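Local coordinates for KaiC domain-containing protein (PDB 2ZTS) that probably binds ATP as a KaiC-like P-loop protein and is seen with ADP and magnesium bound in a six-chain assembly, at residues C[221-224]-C[225-228]; C[151-154]-C[155-158]; C[126-129]-C[130-134]; C[67-71]-C[72-76]. All coordinates share one frame; numbering follows the deposited sequence.

Interaction 1 (C[221-224]-C[225-228]); sequences RKMR and ETRH. With ADP (adenosine-5'-diphosphate), chain D.
Arg224 and Glu225 run side by side in the same direction where a type II turn, Met223 to Thr226, reverses the chain after strand 214-223. Along Arg224, CB lies beside the amide N of Glu225 and CG nears its carboxylate. CD passes 2.9 Å from Glu225 OE1, and NE comes within 2.7 Å of the same oxygen. Guanidinium and carboxylate planes stand 86° apart with OE1 over a guanidinium face, so this salt bridge rests on charge, with no N-H aimed at the oxygen. At the tip, NH1 pairs with Glu77 of the second subunit. An alanine here would probably leave that Glu77 without this arginine, and Glu225 with Arg76 of the second subunit as a remaining positive partner. Inside the turn, Thr226 OG1 donates to Arg224 O at 2.8 Å.

The nucleotide lies against both segments. Lys222 is straight as far as CE, its CG opposite the backbone N (chi1 -176°), which carries NZ to 2.9 Å from ADP O2B. Met223 N donates to ADP O3' at 3.0 Å, and His228 NE2 adds a weak 3.4 Å bond to O3'. Glu225, Thr226 and Arg227 lie along the adenine.

The P-loop of the second subunit grips the same ADP, placing this turn across an intersubunit site. Strand 214-223 pairs with strand 201-209 through a classic bulge facing Val202, while Met223 and Thr226 pack on strand 27-28.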
loop_
_atom_site.group_PDB
_atom_site.type_symbol
_atom_site.label_atom_id
_atom_site.label_comp_id
_atom_site.label_asym_id
_atom_site.label_seq_id
_atom_site.Cartn_x
_atom_site.Cartn_y
_atom_site.Cartn_z
ATOM N N ARG C 221 23.965 2.888 10.925
ATOM C CA ARG C 221 22.852 3.827 10.888
ATOM C C ARG C 221 22.753 4.548 12.226
ATOM O O ARG C 221 22.492 5.733 12.272
ATOM C CB ARG C 221 21.589 3.020 10.535
ATOM C CG ARG C 221 20.252 3.654 10.623
ATOM C CD ARG C 221 19.995 4.856 9.659
ATOM N NE ARG C 221 18.898 4.556 8.759
ATOM C CZ ARG C 221 17.664 5.058 8.829
ATOM N NH1 ARG C 221 17.286 5.945 9.770
ATOM N NH2 ARG C 221 16.779 4.646 7.922
ATOM N N LYS C 222 23.056 3.826 13.307
ATOM C CA LYS C 222 22.907 4.296 14.677
ATOM C C LYS C 222 23.892 3.525 15.563
ATOM O O LYS C 222 24.041 2.303 15.432
ATOM C CB LYS C 222 21.492 4.039 15.182
ATOM C CG LYS C 222 21.217 4.573 16.555
ATOM C CD LYS C 222 19.763 4.350 17.003
ATOM C CE LYS C 222 19.675 4.643 18.484
ATOM N NZ LYS C 222 18.406 5.158 18.954
HETATM N N MSE C 223 24.598 4.222 16.438
HETATM C CA MSE C 223 25.359 3.505 17.483
HETATM C C MSE C 223 25.506 4.428 18.665
HETATM O O MSE C 223 26.130 5.467 18.543
HETATM C CB MSE C 223 26.731 3.086 16.988
HETATM C CG MSE C 223 27.566 2.242 17.984
HETATM SE SE MSE C 223 26.670 0.494 18.311
HETATM C CE MSE C 223 26.633 -0.136 16.404
ATOM N N ARG C 224 24.939 4.051 19.801
ATOM C CA ARG C 224 24.960 4.934 20.947
ATOM C C ARG C 224 26.402 5.175 21.417
ATOM O O ARG C 224 27.284 4.369 21.166
ATOM C CB ARG C 224 24.098 4.373 22.076
ATOM C CG ARG C 224 24.716 3.142 22.812
ATOM C CD ARG C 224 24.389 3.100 24.322
ATOM N NE ARG C 224 24.949 1.893 24.935
ATOM C CZ ARG C 224 24.581 1.345 26.098
ATOM N NH1 ARG C 224 23.675 1.920 26.882
ATOM N NH2 ARG C 224 25.177 0.220 26.485
ATOM N N GLU C 225 26.620 6.332 22.029
ATOM C CA GLU C 225 27.911 6.711 22.627
ATOM C C GLU C 225 29.048 6.679 21.630
ATOM O O GLU C 225 30.173 6.470 22.008
ATOM C CB GLU C 225 28.272 5.788 23.831
ATOM C CG GLU C 225 27.256 5.756 24.962
ATOM C CD GLU C 225 27.490 4.636 26.007
ATOM O OE1 GLU C 225 26.835 3.561 25.902
ATOM O OE2 GLU C 225 28.299 4.837 26.978
ATOM N N THR C 226 28.778 6.853 20.347
ATOM C CA THR C 226 29.831 6.696 19.376
ATOM C C THR C 226 29.669 7.666 18.230
ATOM O O THR C 226 28.610 7.726 17.641
ATOM C CB THR C 226 29.777 5.260 18.798
ATOM O OG1 THR C 226 29.700 4.302 19.850
ATOM C CG2 THR C 226 31.064 4.902 18.095
ATOM N N ARG C 227 30.742 8.342 17.867
ATOM C CA ARG C 227 30.845 9.126 16.636
ATOM C C ARG C 227 31.252 8.088 15.600
ATOM O O ARG C 227 32.445 7.872 15.395
ATOM C CB ARG C 227 31.911 10.273 16.803
ATOM C CG ARG C 227 32.056 11.399 15.678
ATOM C CD ARG C 227 32.528 12.820 16.253
ATOM N NE ARG C 227 32.668 14.012 15.363
ATOM C CZ ARG C 227 31.692 14.632 14.647
ATOM N NH1 ARG C 227 30.449 14.170 14.606
ATOM N NH2 ARG C 227 31.969 15.727 13.932
ATOM N N HIS C 228 30.265 7.416 15.009
ATOM C CA HIS C 228 30.497 6.363 13.972
ATOM C C HIS C 228 30.463 6.977 12.596
ATOM O O HIS C 228 29.771 7.929 12.371
ATOM C CB HIS C 228 29.453 5.195 14.003
ATOM C CG HIS C 228 28.020 5.642 13.893
ATOM N ND1 HIS C 228 27.600 6.612 13.027
ATOM C CD2 HIS C 228 26.909 5.241 14.548
ATOM C CE1 HIS C 228 26.300 6.815 13.175
ATOM N NE2 HIS C 228 25.858 5.999 14.100
HETATM P PB ADP D . 17.257 8.843 17.756
HETATM O O1B ADP D . 16.421 9.571 16.742
HETATM O O2B ADP D . 17.255 7.343 17.462
HETATM O O3B ADP D . 16.579 9.014 19.085
HETATM P PA ADP D . 19.748 9.582 18.921
HETATM O O1A ADP D . 19.476 10.951 19.486
HETATM O O2A ADP D . 19.476 8.391 19.805
HETATM O O3A ADP D . 18.775 9.329 17.608
HETATM O "O5'" ADP D . 21.171 9.733 18.236
HETATM C "C5'" ADP D . 22.193 8.838 18.518
HETATM C "C4'" ADP D . 23.264 9.087 17.489
HETATM O "O4'" ADP D . 24.052 10.208 17.825
HETATM C "C3'" ADP D . 24.170 7.882 17.338
HETATM O "O3'" ADP D . 23.603 7.058 16.381
HETATM C "C2'" ADP D . 25.435 8.531 16.889
HETATM O "O2'" ADP D . 25.504 8.703 15.516
HETATM C "C1'" ADP D . 25.394 9.914 17.517
HETATM N N9 ADP D . 26.177 9.896 18.755
HETATM C C8 ADP D . 25.845 9.271 19.942
HETATM N N7 ADP D . 26.833 9.517 20.840
HETATM C C5 ADP D . 27.774 10.262 20.222
HETATM C C6 ADP D . 28.969 10.768 20.703
HETATM N N6 ADP D . 29.151 10.764 22.022
HETATM N N1 ADP D . 29.721 11.542 19.848
HETATM C C2 ADP D . 29.289 11.782 18.530
HETATM N N3 ADP D . 28.085 11.256 18.049
HETATM C C4 ADP D . 27.364 10.517 18.908
#

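Interaction 2 (C[151-154]-C[155-158]); sequences LEEE and RKIR
Lys156 sets its CG opposite its own carbonyl carbon (chi1 -51°), which lays the start of its chain against Glu153, CG of Lys156 standing 3.6 Å from CB of Glu153. On Leu151 a similar first torsion (chi1 -48°) followed by an extended second one sends CD1 to the first turn of the helix, 3.6 Å from Ile157 N. The same methyl lies 4.4 Å from Ile157 CB, a loose apolar touch.

Two backbone bonds define the turn. Lys156 N donates to Glu153 O at 3.0 Å, and Ile157 N to Glu154 O at 3.1 Å. Both donors sit well above the plane of the carbonyl they use, Lys156 N by 48°. Each bond spans three residues, the 3-10 pattern, and the chain passes from it into helix 157-171. Lys156 CB and CG also rest on Glu153 O, so that carbonyl is covered as well as bonded.

Beyond the backbone, the charged ends mostly look elsewhere. Glu154 OE2 is held by Tyr192 and Arg191, and Lys156 NZ by Glu159. Arg158 reaches carbonyls of Leu149, Leu151 and Glu152 of the second subunit, while Leu151 O here receives Arg158 of the third, so the turn both gives and accepts an arginine between neighbours.

Glu153 OE1 lies near the plane of the Arg155 guanidinium but 4.3 Å from NE, too far for a salt bridge. Chemically, therefore, main-chain bonds fix this helix start, with Glu153 and Arg155 likely to add only a mild attraction at the surface.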
loop_
_atom_site.group_PDB
_atom_site.type_symbol
_atom_site.label_atom_id
_atom_site.label_comp_id
_atom_site.label_asym_id
_atom_site.label_seq_id
_atom_site.Cartn_x
_atom_site.Cartn_y
_atom_site.Cartn_z
ATOM N N LEU C 151 5.215 -18.117 17.069
ATOM C CA LEU C 151 4.209 -17.810 18.060
ATOM C C LEU C 151 2.811 -18.176 17.525
ATOM O O LEU C 151 2.569 -18.318 16.284
ATOM C CB LEU C 151 4.262 -16.319 18.443
ATOM C CG LEU C 151 5.612 -15.670 18.778
ATOM C CD1 LEU C 151 5.348 -14.218 18.789
ATOM C CD2 LEU C 151 6.184 -16.113 20.107
ATOM N N GLU C 152 1.899 -18.349 18.470
ATOM C CA GLU C 152 0.481 -18.555 18.170
ATOM C C GLU C 152 0.028 -17.438 17.256
ATOM O O GLU C 152 -0.608 -17.648 16.227
ATOM C CB GLU C 152 -0.352 -18.490 19.490
ATOM C CG GLU C 152 -1.254 -19.677 19.765
ATOM C CD GLU C 152 -2.576 -19.327 20.484
ATOM O OE1 GLU C 152 -2.966 -18.124 20.636
ATOM O OE2 GLU C 152 -3.243 -20.295 20.880
ATOM N N GLU C 153 0.355 -16.211 17.654
ATOM C CA GLU C 153 -0.048 -15.035 16.923
ATOM C C GLU C 153 1.224 -14.202 16.649
ATOM O O GLU C 153 1.869 -13.721 17.579
ATOM C CB GLU C 153 -1.095 -14.256 17.752
ATOM C CG GLU C 153 -2.562 -14.675 17.540
ATOM C CD GLU C 153 -3.525 -14.013 18.563
ATOM O OE1 GLU C 153 -3.700 -12.756 18.547
ATOM O OE2 GLU C 153 -4.105 -14.761 19.409
ATOM N N GLU C 154 1.587 -14.092 15.375
ATOM C CA GLU C 154 2.818 -13.486 14.938
ATOM C C GLU C 154 2.943 -12.057 15.435
ATOM O O GLU C 154 3.990 -11.664 15.917
ATOM C CB GLU C 154 2.935 -13.536 13.375
ATOM C CG GLU C 154 4.179 -12.845 12.832
ATOM C CD GLU C 154 4.389 -13.028 11.332
ATOM O OE1 GLU C 154 3.555 -13.695 10.712
ATOM O OE2 GLU C 154 5.391 -12.513 10.762
ATOM N N ARG C 155 1.858 -11.293 15.403
ATOM C CA ARG C 155 1.889 -9.946 15.967
ATOM C C ARG C 155 2.187 -9.794 17.495
ATOM O O ARG C 155 2.464 -8.716 17.915
ATOM C CB ARG C 155 0.616 -9.208 15.652
ATOM C CG ARG C 155 -0.622 -9.636 16.478
ATOM C CD ARG C 155 -1.937 -9.103 15.828
ATOM N NE ARG C 155 -3.009 -8.914 16.806
ATOM C CZ ARG C 155 -3.613 -7.745 17.138
ATOM N NH1 ARG C 155 -3.272 -6.568 16.584
ATOM N NH2 ARG C 155 -4.592 -7.777 18.056
ATOM N N LYS C 156 2.145 -10.854 18.283
ATOM C CA LYS C 156 2.564 -10.798 19.690
ATOM C C LYS C 156 4.072 -10.667 19.854
ATOM O O LYS C 156 4.573 -10.606 20.946
ATOM C CB LYS C 156 2.080 -12.024 20.487
ATOM C CG LYS C 156 0.550 -12.373 20.359
ATOM C CD LYS C 156 -0.385 -11.343 21.006
ATOM C CE LYS C 156 -1.133 -11.887 22.202
ATOM N NZ LYS C 156 -1.218 -10.784 23.281
ATOM N N ILE C 157 4.809 -10.626 18.750
ATOM C CA ILE C 157 6.182 -10.295 18.774
ATOM C C ILE C 157 6.366 -8.966 19.485
ATOM O O ILE C 157 7.374 -8.745 20.130
ATOM C CB ILE C 157 6.757 -10.262 17.329
ATOM C CG1 ILE C 157 8.302 -10.240 17.345
ATOM C CG2 ILE C 157 6.195 -9.074 16.561
ATOM C CD1 ILE C 157 9.036 -11.325 18.148
ATOM N N ARG C 158 5.371 -8.093 19.400
ATOM C CA ARG C 158 5.423 -6.824 20.110
ATOM C C ARG C 158 5.674 -7.063 21.636
ATOM O O ARG C 158 6.649 -6.580 22.187
ATOM C CB ARG C 158 4.139 -6.070 19.878
ATOM C CG ARG C 158 4.069 -4.756 20.592
ATOM C CD ARG C 158 2.951 -3.844 20.081
ATOM N NE ARG C 158 1.639 -4.376 20.422
ATOM C CZ ARG C 158 0.914 -4.029 21.476
ATOM N NH1 ARG C 158 1.362 -3.113 22.337
ATOM N NH2 ARG C 158 -0.274 -4.593 21.672
#

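Interaction 3 (C[126-129]-C[130-134]); sequences YIYR and VVKAI
Ile127 O accepts Val131 N at 2.9 Å and Arg129 O accepts Ala133 N at 2.9 Å, while Val130 N to Tyr126 O and Lys132 N to Tyr128 O complete four successive i to i+4 bonds. All four N-H groups point fairly straight at their acceptors, as in a regular alpha helix.

Outside this backbone, each tyrosine meets the side chain one turn later. Val130 CG2 stands over the Tyr126 ring face, 3.8 Å from the centroid of that ring and 20° off its normal, a CH-pi contact displaced toward the CE1 and CZ side. Tyr126 has CG opposite its backbone N (chi1 -169°), which swings the ring back alongside the helix to receive the methyl. Its hydroxyl is anchored to Leu106 O and Val103 N. A leucine in its place would probably leave both of those backbone groups without this partner and deprive Val130 CG2 of its flat platform.

On Tyr128 the partner is the methylene chain of Lys132: CG lies 4.1 Å from the Tyr128 ring centroid, again over a face, and Lys132 CE passes 3.8 Å from Tyr128 OH. Ile127 CG2 and Val131 CG2 touch more loosely, at 4.2 Å.

These sides of helix 120-134 face different neighbours. Ile127, Val130 and Val131 pack on strand 62-66, Tyr126 and Val130 on strand 94-97, and Tyr128 and Val131 on Met171 of helix 157-171, joining the helix to the edge of the central sheet.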
loop_
_atom_site.group_PDB
_atom_site.type_symbol
_atom_site.label_atom_id
_atom_site.label_comp_id
_atom_site.label_asym_id
_atom_site.label_seq_id
_atom_site.Cartn_x
_atom_site.Cartn_y
_atom_site.Cartn_z
ATOM N N TYR C 126 15.780 -19.627 29.788
ATOM C CA TYR C 126 16.902 -20.516 29.401
ATOM C C TYR C 126 18.104 -19.738 28.834
ATOM O O TYR C 126 19.246 -20.065 29.120
ATOM C CB TYR C 126 16.442 -21.660 28.492
ATOM C CG TYR C 126 17.501 -22.696 28.327
ATOM C CD1 TYR C 126 18.166 -22.885 27.080
ATOM C CD2 TYR C 126 17.904 -23.477 29.439
ATOM C CE1 TYR C 126 19.180 -23.826 26.947
ATOM C CE2 TYR C 126 18.927 -24.421 29.324
ATOM C CZ TYR C 126 19.542 -24.625 28.106
ATOM O OH TYR C 126 20.558 -25.560 28.057
ATOM N N ILE C 127 17.873 -18.693 28.044
ATOM C CA ILE C 127 18.980 -17.860 27.586
ATOM C C ILE C 127 19.663 -17.179 28.773
ATOM O O ILE C 127 20.870 -17.069 28.814
ATOM C CB ILE C 127 18.495 -16.756 26.659
ATOM C CG1 ILE C 127 17.842 -17.349 25.393
ATOM C CG2 ILE C 127 19.655 -15.839 26.340
ATOM C CD1 ILE C 127 16.928 -16.399 24.680
ATOM N N TYR C 128 18.884 -16.685 29.719
ATOM C CA TYR C 128 19.449 -16.044 30.894
ATOM C C TYR C 128 20.346 -17.075 31.679
ATOM O O TYR C 128 21.510 -16.827 31.987
ATOM C CB TYR C 128 18.301 -15.491 31.746
ATOM C CG TYR C 128 18.729 -14.875 33.047
ATOM C CD1 TYR C 128 18.779 -15.647 34.200
ATOM C CD2 TYR C 128 19.081 -13.529 33.129
ATOM C CE1 TYR C 128 19.195 -15.113 35.374
ATOM C CE2 TYR C 128 19.488 -12.962 34.338
ATOM C CZ TYR C 128 19.531 -13.772 35.457
ATOM O OH TYR C 128 19.921 -13.287 36.673
ATOM N N ARG C 129 19.809 -18.256 31.901
ATOM C CA ARG C 129 20.556 -19.317 32.596
ATOM C C ARG C 129 21.844 -19.624 31.903
ATOM O O ARG C 129 22.878 -19.771 32.532
ATOM C CB ARG C 129 19.700 -20.571 32.705
ATOM C CG ARG C 129 20.472 -21.765 33.225
ATOM C CD ARG C 129 19.646 -23.035 33.297
ATOM N NE ARG C 129 20.467 -24.110 33.824
ATOM C CZ ARG C 129 20.168 -25.402 33.748
ATOM N NH1 ARG C 129 20.998 -26.313 34.265
ATOM N NH2 ARG C 129 19.052 -25.782 33.168
ATOM N N VAL C 130 21.825 -19.707 30.588
ATOM C CA VAL C 130 23.022 -20.099 29.860
ATOM C C VAL C 130 24.053 -18.938 29.805
ATOM O O VAL C 130 25.290 -19.169 29.895
ATOM C CB VAL C 130 22.671 -20.572 28.411
ATOM C CG1 VAL C 130 23.927 -20.799 27.570
ATOM C CG2 VAL C 130 21.864 -21.816 28.458
ATOM N N VAL C 131 23.561 -17.703 29.654
ATOM C CA VAL C 131 24.454 -16.547 29.708
ATOM C C VAL C 131 25.207 -16.552 31.046
ATOM O O VAL C 131 26.421 -16.383 31.077
ATOM C CB VAL C 131 23.684 -15.220 29.482
ATOM C CG1 VAL C 131 24.455 -13.987 30.062
ATOM C CG2 VAL C 131 23.442 -15.019 27.985
ATOM N N LYS C 132 24.467 -16.779 32.121
ATOM C CA LYS C 132 25.028 -16.759 33.484
ATOM C C LYS C 132 26.005 -17.929 33.768
ATOM O O LYS C 132 27.104 -17.716 34.296
ATOM C CB LYS C 132 23.881 -16.708 34.493
ATOM C CG LYS C 132 23.092 -15.354 34.533
ATOM C CD LYS C 132 24.065 -14.138 34.692
ATOM C CE LYS C 132 23.420 -12.901 35.351
ATOM N NZ LYS C 132 24.285 -11.697 35.141
ATOM N N ALA C 133 25.640 -19.134 33.330
ATOM C CA ALA C 133 26.498 -20.322 33.448
ATOM C C ALA C 133 27.849 -20.235 32.766
ATOM O O ALA C 133 28.827 -20.712 33.320
ATOM C CB ALA C 133 25.745 -21.574 32.948
ATOM N N ILE C 134 27.963 -19.626 31.590
ATOM C CA ILE C 134 29.289 -19.490 31.015
ATOM C C ILE C 134 29.911 -18.113 31.241
ATOM O O ILE C 134 30.977 -17.868 30.747
ATOM C CB ILE C 134 29.313 -19.879 29.518
ATOM C CG1 ILE C 134 28.551 -18.848 28.648
ATOM C CG2 ILE C 134 28.697 -21.288 29.330
ATOM C CD1 ILE C 134 28.784 -19.060 27.189
#

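Interaction 4 (C[67-71]-C[72-76]); sequences LEERA and RDLRR
Arg70 occupies the N-cap of helix 71-79, and its carbonyl O takes Leu74 N at 3.1 Å, nearly in line with the C=O, together with a weaker bond from Asp73 N. Ala71 O accepts Arg75 N in the next regular step.

Asp73, three residues into the helix, turns back on the cap. Its OD2 accepts Arg70 N at 3.1 Å with an N-H angle of 161°, the half of a capping box supplied by the N3 side chain. Its OD1 is met on the syn side by Arg70 NH1 at 2.8 Å, and lies within 11° of the guanidinium plane, so backbone and side chain of Arg70 both hold the one carboxylate. The Arg70 chain reaches it by bending at chi2 and chi3, which brings CD close past OD2. Arg200 of the third subunit also binds OD2, adding a second positive partner.

Arg72 runs alongside Arg70, its CD 3.9 Å above the centre of the Arg70 guanidinium. The two guanidinium planes are 62° apart, yet Arg72 NH1 and Arg70 NH2 are only 3.1 Å apart, a like-charge approach that the nearby Asp73 probably eases.

Glu69 OE1 lies 3.6 Å from Asp73 CB, and Glu69 OE2 meets Leu74 CD1. This glutamate touches the P-loop, its side chain about 6 Å from a bound magnesium ion.

Arg75 lays a guanidinium face over Ala71 CB while Glu89 holds its tip. The segment links strand 62-66 to helix 71-79, with Ala71, Leu74 and Arg75 packed on Ile96 of strand 94-97, and Leu67 on helix 144-149.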
loop_
_atom_site.group_PDB
_atom_site.type_symbol
_atom_site.label_atom_id
_atom_site.label_comp_id
_atom_site.label_asym_id
_atom_site.label_seq_id
_atom_site.Cartn_x
_atom_site.Cartn_y
_atom_site.Cartn_z
ATOM N N LEU C 67 16.934 -19.794 16.240
ATOM C CA LEU C 67 15.680 -20.475 15.907
ATOM C C LEU C 67 15.512 -20.544 14.384
ATOM O O LEU C 67 14.484 -20.959 13.861
ATOM C CB LEU C 67 14.521 -19.704 16.609
ATOM C CG LEU C 67 13.864 -20.186 17.921
ATOM C CD1 LEU C 67 14.378 -21.489 18.532
ATOM C CD2 LEU C 67 13.833 -19.100 18.943
ATOM N N GLU C 68 16.530 -20.109 13.647
ATOM C CA GLU C 68 16.575 -20.241 12.187
ATOM C C GLU C 68 17.101 -21.617 11.744
ATOM O O GLU C 68 16.797 -22.143 10.673
ATOM C CB GLU C 68 17.531 -19.187 11.629
ATOM C CG GLU C 68 17.114 -17.730 11.844
ATOM C CD GLU C 68 16.478 -17.042 10.604
ATOM O OE1 GLU C 68 16.710 -17.523 9.454
ATOM O OE2 GLU C 68 15.783 -15.990 10.786
ATOM N N GLU C 69 17.966 -22.201 12.543
ATOM C CA GLU C 69 18.527 -23.487 12.144
ATOM C C GLU C 69 18.902 -24.324 13.382
ATOM O O GLU C 69 18.780 -23.855 14.517
ATOM C CB GLU C 69 19.730 -23.233 11.223
ATOM C CG GLU C 69 20.871 -22.487 11.863
ATOM C CD GLU C 69 21.908 -22.009 10.860
ATOM O OE1 GLU C 69 22.249 -22.814 9.969
ATOM O OE2 GLU C 69 22.356 -20.828 10.972
ATOM N N ARG C 70 19.365 -25.550 13.193
ATOM C CA ARG C 70 19.777 -26.275 14.382
ATOM C C ARG C 70 21.296 -26.094 14.654
ATOM O O ARG C 70 22.036 -25.611 13.793
ATOM C CB ARG C 70 19.136 -27.705 14.508
ATOM C CG ARG C 70 19.446 -28.797 13.511
ATOM C CD ARG C 70 18.390 -29.038 12.455
ATOM N NE ARG C 70 18.227 -30.440 12.121
ATOM C CZ ARG C 70 18.847 -31.111 11.156
ATOM N NH1 ARG C 70 19.750 -30.554 10.343
ATOM N NH2 ARG C 70 18.533 -32.394 11.005
ATOM N N ALA C 71 21.725 -26.418 15.867
ATOM C CA ALA C 71 23.094 -26.187 16.263
ATOM C C ALA C 71 24.028 -26.875 15.331
ATOM O O ALA C 71 24.999 -26.266 14.937
ATOM C CB ALA C 71 23.343 -26.614 17.726
ATOM N N ARG C 72 23.711 -28.111 14.912
ATOM C CA ARG C 72 24.604 -28.877 14.026
ATOM C C ARG C 72 24.717 -28.288 12.652
ATOM O O ARG C 72 25.701 -28.510 11.972
ATOM C CB ARG C 72 24.123 -30.325 13.883
ATOM C CG ARG C 72 22.741 -30.486 13.122
ATOM C CD ARG C 72 22.004 -31.798 13.424
ATOM N NE ARG C 72 22.774 -32.950 12.947
ATOM C CZ ARG C 72 22.307 -33.955 12.172
ATOM N NH1 ARG C 72 21.036 -33.995 11.746
ATOM N NH2 ARG C 72 23.137 -34.936 11.826
ATOM N N ASP C 73 23.682 -27.564 12.232
ATOM C CA ASP C 73 23.673 -26.875 10.953
ATOM C C ASP C 73 24.628 -25.716 11.043
ATOM O O ASP C 73 25.368 -25.439 10.120
ATOM C CB ASP C 73 22.286 -26.316 10.611
ATOM C CG ASP C 73 21.244 -27.394 10.409
ATOM O OD1 ASP C 73 21.593 -28.475 9.898
ATOM O OD2 ASP C 73 20.017 -27.216 10.698
ATOM N N LEU C 74 24.574 -25.000 12.149
ATOM C CA LEU C 74 25.422 -23.824 12.319
ATOM C C LEU C 74 26.907 -24.247 12.429
ATOM O O LEU C 74 27.745 -23.638 11.797
ATOM C CB LEU C 74 24.942 -22.996 13.503
ATOM C CG LEU C 74 25.702 -21.766 14.005
ATOM C CD1 LEU C 74 25.634 -20.557 13.074
ATOM C CD2 LEU C 74 25.085 -21.437 15.327
ATOM N N ARG C 75 27.212 -25.311 13.158
ATOM C CA ARG C 75 28.596 -25.779 13.237
ATOM C C ARG C 75 29.124 -26.167 11.858
ATOM O O ARG C 75 30.208 -25.750 11.471
ATOM C CB ARG C 75 28.752 -26.979 14.153
ATOM C CG ARG C 75 28.389 -26.726 15.624
ATOM C CD ARG C 75 28.543 -27.965 16.583
ATOM N NE ARG C 75 27.866 -27.676 17.844
ATOM C CZ ARG C 75 26.760 -28.245 18.293
ATOM N NH1 ARG C 75 26.122 -29.178 17.600
ATOM N NH2 ARG C 75 26.218 -27.794 19.418
ATOM N N ARG C 76 28.339 -26.941 11.117
ATOM C CA ARG C 76 28.722 -27.364 9.752
ATOM C C ARG C 76 28.905 -26.135 8.841
ATOM O O ARG C 76 29.865 -26.054 8.077
ATOM C CB ARG C 76 27.665 -28.344 9.152
ATOM C CG ARG C 76 27.790 -28.653 7.641
ATOM C CD ARG C 76 26.562 -29.358 6.980
ATOM N NE ARG C 76 26.661 -29.250 5.507
ATOM C CZ ARG C 76 26.020 -30.012 4.604
ATOM N NH1 ARG C 76 25.193 -30.972 4.968
ATOM N NH2 ARG C 76 26.241 -29.810 3.302
#

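In the fold
Along the chain the order is interaction 4, 3, 2, then 1, all within the KaiC-like domain and around one mixed beta-sheet. Interactions 3 and 4 are closest by centre, 19 Å apart, with strand 62-66 leading into the helix of one and backing that of the other. Interaction 2 starts helix 157-171, whose Met171 later meets interaction 3; its nearest atoms come about 8 Å from interaction 4. Interactions 1 and 4 lie on opposite sides of the chain's centre, 31 Å between centres, yet Arg76 of one subunit bonds to Glu225 of its neighbour. Opposite ends of the fold thus meet between subunits, beside the nucleotide.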